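Motility-associated killing factor MakB (Vibrio cholerae serotype O1, PDB 6W1W) is one part of a three-component cytotoxin structurally similar to alpha-pore-forming toxins, and probably contributes to pore formation in target membranes. Local coordinates at residues A[18-23]-A[179-184]; A[14-19]-A[328-333]; A[102-107]-A[300-305]. One frame throughout, in Å; residues are numbered along the deposited sequence.

Contact 1. Residues A[18-23]-A[179-184]; sequences DVYTDF and ANVTAA
The loop that leads into helix 183-187 lies against the side of helix 9-35, one of the helices of the bundle in this toxin component, and V181 meets Y20 and T21 there. Of 179-184, V181 is the residue that meets 18-23, and it turns toward the helix. Its CG1 stands anti to the backbone N (chi1 -157°), which carries this methyl to the tyrosine. V181 CG1 lies 4.1 Å from Y20 CE2, with the two side chains roughly perpendicular. This pair is apolar. Beside it, the side chains of T21 and V181 run antiparallel alongside one another. T21 OG1 comes to 3.5 Å from V181 O, but this pair is not a hydrogen bond. The threonine hydroxyl instead makes a weak bond to T17 O, one turn back in its own helix. The patch is small, with 107 Å² buried in all. L186 of helix 183-187 touches both Y20 and V181, and Y192 packs on V181 too. The loop then turns into the short helix, where T182 takes the N-cap position and its OG1 makes a weak hydrogen bond to Q185 N.

Contact 2. Residues A[14-19]-A[328-333]; sequences NMLTDV and EFVQLI
L16 packs its CB obliquely against the CD2-CE2 side of the F329 ring, in a helix-helix contact inside the bundle. Helix 9-35 and helix 316-333 run almost parallel here. The axes of the short segments make an angle of 18° and come no closer than 11.0 Å. Side chains must therefore bridge the space between the backbones, and F329 and L16 do much of this. The CG of F329 is anti to the backbone N (chi1 -180°), and the ring reaches out toward helix 9-35. L16 CB lies 3.7 Å from F329 CE2 and 4.0 Å from CD2 of the same ring. T17 meets the ring in another way. Its hydroxyl sits at the ring edge, near the ring plane, with T17 OG1 3.3 Å from F329 CZ. The threonine side chain stands nearly square to that of the phenylalanine. T17 OG1 is also hydrogen-bonded to L13 O, so this buried polar atom has a partner in its own helix.

All four touching residues are buried, and no hydrogen bond joins the segments. The contact is mostly apolar packing, with the T17 hydroxyl as its polar member. Neighbouring helices close in around it: L16 touches F80 of helix 69-90 and L283 of helix 276-302, and V330 touches I77 of helix 69-90. F329 is met by L13 of helix 9-35 and by L186 of helix 183-187. V330 adds a second apolar touch on L16, with V330 CG2 4.2 Å from L16 CG.

Contact 3. Residues A[102-107]-A[300-305]; sequences QWIECL and ALQSGS
I104 and L301 form the tight part of this contact, where the start of helix 100-151 meets the C-terminal end of helix 276-302 in the helical bundle. The two side chains lie alongside each other and point opposite ways. I104 CG1 lies 3.7 Å from L301 CB, and I104 CD1 lies 3.8 Å from the same L301 CB. W103 adds its CB. W103 CB is 4.0 Å from L301 CD1, while the indole leads away to N93 and T98.

The other side is looser and faces solvent. Q302 is exposed, and its extended chain crosses I104 at a slant. Q302 CG is 3.8 Å from I104 CD1, and Q302 NE2 is 4.1 Å from I104 CG2. The amide group makes no hydrogen bond across the contact. Nearby, C106 forms a disulfide with C90, which ties this helix to the end of helix 69-90.

Helix 276-302 terminates in a Schellman motif at G304, which has the positive phi (103°) that this motif calls for. G304 N bonds to L301 O, and S305 N bonds to A300 O at 3.0 Å. S305 OG gives a second bond to A300 O, 2.8 Å long, with the hydroxyl 34° off the carbonyl plane.

In the fold
From the N terminus, helix 9-35 opens two of the three contacts. Contact 2 closes the widest loop, from 14-19 to 328-333, and holds contact 3 within it. It ties the first helix to helix 316-333, which precedes the last strands. Contact 1 leaves the same helix and closes at 179-184, just before the strands 193-203 and 209-220. Contact 3 starts at 102-107 and closes at 300-305, so it crosses contact 1. It ties the start of helix 100-151 to the end of helix 276-302. Contacts 1 and 2 share D18 and V19 and touch, with centres about 8 Å apart. Contact 3 lies far along the bundle, its centre about 32 Å from that of contact 2.

Contact 1. Residues A[18-23]-A[179-184]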
# COMPACT_ATOMS: atom_id res chain seq x y z
N ASP A 18 3.07 -10.24 -1.74
CA ASP A 18 1.88 -9.63 -2.32
C ASP A 18 1.04 -8.90 -1.29
O ASP A 18 0.45 -7.86 -1.60
CB ASP A 18 1.05 -10.68 -3.05
CG ASP A 18 1.48 -10.88 -4.49
OD1 ASP A 18 2.54 -10.33 -4.87
OD2 ASP A 18 0.76 -11.56 -5.25
N VAL A 19 0.97 -9.41 -0.06
CA VAL A 19 0.26 -8.68 0.99
C VAL A 19 1.11 -7.54 1.54
O VAL A 19 0.56 -6.57 2.08
CB VAL A 19 -0.19 -9.61 2.13
CG1 VAL A 19 -1.11 -10.70 1.60
CG2 VAL A 19 1.01 -10.22 2.84
N TYR A 20 2.43 -7.63 1.42
CA TYR A 20 3.30 -6.51 1.77
C TYR A 20 3.20 -5.41 0.72
O TYR A 20 3.08 -4.23 1.06
CB TYR A 20 4.74 -7.00 1.92
CG TYR A 20 5.77 -5.94 2.24
CD1 TYR A 20 5.55 -4.99 3.23
CD2 TYR A 20 6.99 -5.90 1.57
CE1 TYR A 20 6.50 -4.02 3.53
CE2 TYR A 20 7.94 -4.94 1.86
CZ TYR A 20 7.70 -4.01 2.83
OH TYR A 20 8.66 -3.06 3.12
N THR A 21 3.25 -5.78 -0.56
CA THR A 21 3.08 -4.81 -1.63
C THR A 21 1.74 -4.09 -1.51
O THR A 21 1.68 -2.85 -1.57
CB THR A 21 3.18 -5.51 -2.99
OG1 THR A 21 4.54 -5.89 -3.23
CG2 THR A 21 2.69 -4.60 -4.12
N ASP A 22 0.66 -4.84 -1.31
CA ASP A 22 -0.66 -4.24 -1.14
C ASP A 22 -0.79 -3.48 0.17
O ASP A 22 -1.74 -2.71 0.33
CB ASP A 22 -1.75 -5.31 -1.24
CG ASP A 22 -1.92 -5.81 -2.66
OD1 ASP A 22 -1.84 -7.04 -2.87
OD2 ASP A 22 -2.12 -4.97 -3.56
N PHE A 23 0.13 -3.68 1.11
CA PHE A 23 0.15 -2.85 2.31
C PHE A 23 0.85 -1.52 2.03
O PHE A 23 0.36 -0.46 2.43
CB PHE A 23 0.85 -3.58 3.45
CG PHE A 23 0.06 -3.61 4.72
CD1 PHE A 23 -0.00 -2.50 5.55
CD2 PHE A 23 -0.61 -4.76 5.09
CE1 PHE A 23 -0.73 -2.54 6.72
CE2 PHE A 23 -1.34 -4.81 6.27
CZ PHE A 23 -1.41 -3.70 7.08
N ALA A 179 11.07 1.76 -7.77
CA ALA A 179 11.43 0.35 -7.81
C ALA A 179 10.22 -0.53 -7.52
O ALA A 179 9.32 -0.17 -6.75
CB ALA A 179 12.52 0.05 -6.78
N ASN A 180 10.20 -1.70 -8.15
CA ASN A 180 9.20 -2.71 -7.87
C ASN A 180 9.66 -3.59 -6.72
O ASN A 180 10.82 -4.03 -6.69
CB ASN A 180 8.92 -3.56 -9.11
CG ASN A 180 8.07 -2.84 -10.13
OD1 ASN A 180 7.22 -2.02 -9.78
ND2 ASN A 180 8.30 -3.13 -11.41
N VAL A 181 8.76 -3.84 -5.77
CA VAL A 181 9.07 -4.66 -4.61
C VAL A 181 8.66 -6.10 -4.93
O VAL A 181 7.47 -6.40 -5.08
CB VAL A 181 8.36 -4.15 -3.35
CG1 VAL A 181 9.09 -4.62 -2.10
CG2 VAL A 181 8.25 -2.62 -3.39
N THR A 182 9.64 -6.99 -5.03
CA THR A 182 9.41 -8.40 -5.32
C THR A 182 9.92 -9.25 -4.16
O THR A 182 10.44 -8.74 -3.17
CB THR A 182 10.09 -8.81 -6.63
OG1 THR A 182 11.51 -8.87 -6.44
CG2 THR A 182 9.78 -7.79 -7.73
N ALA A 183 9.77 -10.57 -4.31
CA ALA A 183 10.20 -11.54 -3.30
C ALA A 183 11.68 -11.87 -3.41
O ALA A 183 12.39 -11.92 -2.39
CB ALA A 183 9.37 -12.82 -3.41
N ALA A 184 12.18 -12.12 -4.63
CA ALA A 184 13.60 -12.40 -4.80
C ALA A 184 14.46 -11.23 -4.36
O ALA A 184 15.58 -11.42 -3.88
CB ALA A 184 13.90 -12.75 -6.26

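Contact 2. Residues A[14-19]-A[328-333]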
# COMPACT_ATOMS: atom_id res chain seq x y z
N ASN A 14 5.98 -15.54 -1.94
CA ASN A 14 5.34 -14.64 -2.89
C ASN A 14 4.05 -14.06 -2.32
O ASN A 14 3.74 -12.88 -2.55
CB ASN A 14 5.07 -15.36 -4.21
CG ASN A 14 6.35 -15.76 -4.93
OD1 ASN A 14 7.43 -15.74 -4.35
ND2 ASN A 14 6.22 -16.12 -6.20
N MSE A 15 3.29 -14.86 -1.58
CA MSE A 15 2.05 -14.40 -0.98
C MSE A 15 2.33 -13.44 0.17
O MSE A 15 1.54 -12.54 0.44
CB MSE A 15 1.20 -15.58 -0.48
CG MSE A 15 0.88 -16.59 -1.57
SE MSE A 15 -0.60 -17.76 -1.10
CE MSE A 15 -0.53 -18.97 -2.63
N LEU A 16 3.46 -13.65 0.85
CA LEU A 16 3.91 -12.67 1.84
C LEU A 16 4.26 -11.35 1.17
O LEU A 16 3.92 -10.27 1.68
CB LEU A 16 5.12 -13.21 2.61
CG LEU A 16 4.86 -13.85 3.98
CD1 LEU A 16 3.75 -13.12 4.72
CD2 LEU A 16 4.57 -15.33 3.85
N THR A 17 4.93 -11.40 0.01
CA THR A 17 5.28 -10.17 -0.68
C THR A 17 4.04 -9.47 -1.23
O THR A 17 3.94 -8.24 -1.16
CB THR A 17 6.27 -10.47 -1.81
OG1 THR A 17 7.55 -10.78 -1.23
CG2 THR A 17 6.42 -9.28 -2.75
N ASP A 18 3.07 -10.24 -1.74
CA ASP A 18 1.88 -9.63 -2.32
C ASP A 18 1.04 -8.90 -1.29
O ASP A 18 0.45 -7.86 -1.60
CB ASP A 18 1.05 -10.68 -3.05
CG ASP A 18 1.48 -10.88 -4.49
OD1 ASP A 18 2.54 -10.33 -4.87
OD2 ASP A 18 0.76 -11.56 -5.25
N VAL A 19 0.97 -9.41 -0.06
CA VAL A 19 0.26 -8.68 0.99
C VAL A 19 1.11 -7.54 1.54
O VAL A 19 0.56 -6.57 2.08
CB VAL A 19 -0.19 -9.61 2.13
CG1 VAL A 19 -1.11 -10.70 1.60
CG2 VAL A 19 1.01 -10.22 2.84
N GLU A 328 12.33 -15.97 8.83
CA GLU A 328 13.40 -15.04 8.51
C GLU A 328 13.00 -14.06 7.41
O GLU A 328 13.47 -12.92 7.40
CB GLU A 328 14.67 -15.80 8.12
CG GLU A 328 15.38 -16.45 9.30
CD GLU A 328 16.53 -17.35 8.87
OE1 GLU A 328 16.96 -17.25 7.70
OE2 GLU A 328 17.00 -18.15 9.70
N PHE A 329 12.14 -14.49 6.48
CA PHE A 329 11.67 -13.57 5.45
C PHE A 329 10.75 -12.50 6.04
O PHE A 329 10.76 -11.36 5.58
CB PHE A 329 10.93 -14.33 4.35
CG PHE A 329 10.41 -13.44 3.25
CD1 PHE A 329 11.23 -13.07 2.20
CD2 PHE A 329 9.10 -12.99 3.26
CE1 PHE A 329 10.76 -12.25 1.19
CE2 PHE A 329 8.63 -12.16 2.25
CZ PHE A 329 9.46 -11.80 1.21
N VAL A 330 9.97 -12.86 7.05
CA VAL A 330 9.06 -11.90 7.66
C VAL A 330 9.82 -10.91 8.53
O VAL A 330 9.44 -9.74 8.63
CB VAL A 330 7.95 -12.63 8.44
CG1 VAL A 330 7.04 -11.66 9.15
CG2 VAL A 330 7.13 -13.51 7.50
N GLN A 331 10.93 -11.33 9.14
CA GLN A 331 11.74 -10.42 9.94
C GLN A 331 12.40 -9.33 9.10
O GLN A 331 12.81 -8.31 9.65
CB GLN A 331 12.80 -11.20 10.71
CG GLN A 331 12.25 -12.05 11.83
CD GLN A 331 13.26 -13.06 12.36
OE1 GLN A 331 14.15 -13.50 11.63
NE2 GLN A 331 13.12 -13.42 13.62
N LEU A 332 12.50 -9.54 7.79
CA LEU A 332 13.12 -8.52 6.93
C LEU A 332 12.11 -7.45 6.53
O LEU A 332 12.43 -6.25 6.58
CB LEU A 332 13.73 -9.17 5.69
CG LEU A 332 14.85 -10.18 5.94
CD1 LEU A 332 15.34 -10.81 4.63
CD2 LEU A 332 16.01 -9.54 6.69
N ILE A 333 10.90 -7.84 6.15
CA ILE A 333 9.87 -6.86 5.80
C ILE A 333 9.33 -6.13 7.02
O ILE A 333 8.73 -5.06 6.88
CB ILE A 333 8.73 -7.52 5.01
CG1 ILE A 333 8.12 -8.67 5.81
CG2 ILE A 333 9.21 -8.02 3.65
CD1 ILE A 333 7.02 -9.40 5.08

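Contact 3. Residues A[102-107]-A[300-305]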
# COMPACT_ATOMS: atom_id res chain seq x y z
N GLN A 102 1.80 -37.27 23.86
CA GLN A 102 2.52 -36.00 23.79
C GLN A 102 2.43 -35.40 22.39
O GLN A 102 2.37 -34.17 22.25
CB GLN A 102 3.98 -36.20 24.19
CG GLN A 102 4.16 -36.75 25.60
CD GLN A 102 5.59 -37.18 25.87
OE1 GLN A 102 6.48 -36.97 25.05
NE2 GLN A 102 5.81 -37.79 27.03
N TRP A 103 2.43 -36.24 21.36
CA TRP A 103 2.27 -35.72 20.00
C TRP A 103 0.93 -35.03 19.83
O TRP A 103 0.85 -33.96 19.21
CB TRP A 103 2.42 -36.85 18.98
CG TRP A 103 3.85 -37.22 18.65
CD1 TRP A 103 4.46 -38.42 18.88
CD2 TRP A 103 4.83 -36.38 18.04
NE1 TRP A 103 5.76 -38.38 18.44
CE2 TRP A 103 6.02 -37.13 17.93
CE3 TRP A 103 4.83 -35.06 17.58
CZ2 TRP A 103 7.18 -36.61 17.37
CZ3 TRP A 103 5.99 -34.54 17.03
CH2 TRP A 103 7.15 -35.32 16.93
N ILE A 104 -0.14 -35.61 20.38
CA ILE A 104 -1.47 -35.00 20.24
C ILE A 104 -1.54 -33.70 21.02
O ILE A 104 -2.08 -32.70 20.53
CB ILE A 104 -2.56 -35.99 20.69
CG1 ILE A 104 -2.41 -37.32 19.96
CG2 ILE A 104 -3.92 -35.40 20.40
CD1 ILE A 104 -3.53 -38.30 20.23
N GLU A 105 -1.01 -33.68 22.25
CA GLU A 105 -0.99 -32.45 23.03
C GLU A 105 -0.21 -31.36 22.31
O GLU A 105 -0.59 -30.19 22.35
CB GLU A 105 -0.41 -32.71 24.42
CG GLU A 105 -1.20 -33.72 25.24
CD GLU A 105 -0.61 -33.93 26.62
OE1 GLU A 105 0.36 -33.23 26.96
OE2 GLU A 105 -1.13 -34.80 27.35
N CYS A 106 0.89 -31.73 21.65
CA CYS A 106 1.66 -30.75 20.89
C CYS A 106 0.90 -30.32 19.64
O CYS A 106 0.88 -29.13 19.31
CB CYS A 106 3.02 -31.32 20.52
SG CYS A 106 4.40 -30.18 20.81
N LEU A 107 0.27 -31.26 18.95
CA LEU A 107 -0.43 -30.94 17.71
C LEU A 107 -1.57 -29.96 17.94
O LEU A 107 -1.73 -28.99 17.19
CB LEU A 107 -0.94 -32.22 17.05
CG LEU A 107 -0.17 -32.69 15.81
CD1 LEU A 107 -0.18 -31.61 14.75
CD2 LEU A 107 1.25 -33.09 16.17
N ALA A 300 -5.61 -39.21 12.91
CA ALA A 300 -4.88 -40.46 12.72
C ALA A 300 -4.22 -40.92 14.02
O ALA A 300 -4.15 -42.12 14.29
CB ALA A 300 -3.84 -40.29 11.62
N LEU A 301 -3.74 -39.98 14.83
CA LEU A 301 -3.17 -40.35 16.12
C LEU A 301 -4.25 -40.81 17.09
O LEU A 301 -4.07 -41.81 17.80
CB LEU A 301 -2.39 -39.18 16.71
CG LEU A 301 -1.11 -38.73 16.02
CD1 LEU A 301 -0.72 -37.34 16.49
CD2 LEU A 301 0.02 -39.72 16.26
N GLN A 302 -5.37 -40.09 17.14
CA GLN A 302 -6.44 -40.44 18.07
C GLN A 302 -7.09 -41.76 17.71
O GLN A 302 -7.64 -42.44 18.58
CB GLN A 302 -7.50 -39.33 18.10
CG GLN A 302 -7.20 -38.25 19.12
CD GLN A 302 -8.01 -36.98 18.89
OE1 GLN A 302 -8.66 -36.82 17.86
NE2 GLN A 302 -7.96 -36.07 19.86
N SER A 303 -7.04 -42.15 16.43
CA SER A 303 -7.60 -43.43 16.03
C SER A 303 -6.63 -44.58 16.24
O SER A 303 -7.01 -45.74 16.03
CB SER A 303 -8.05 -43.37 14.57
OG SER A 303 -6.94 -43.26 13.70
N GLY A 304 -5.39 -44.31 16.65
CA GLY A 304 -4.46 -45.35 17.02
C GLY A 304 -3.38 -45.67 16.00
O GLY A 304 -2.66 -46.66 16.19
N SER A 305 -3.24 -44.87 14.95
CA SER A 305 -2.18 -45.12 13.98
C SER A 305 -0.81 -45.06 14.65
O SER A 305 -0.55 -44.20 15.50
CB SER A 305 -2.25 -44.09 12.84
OG SER A 305 -3.55 -44.01 12.30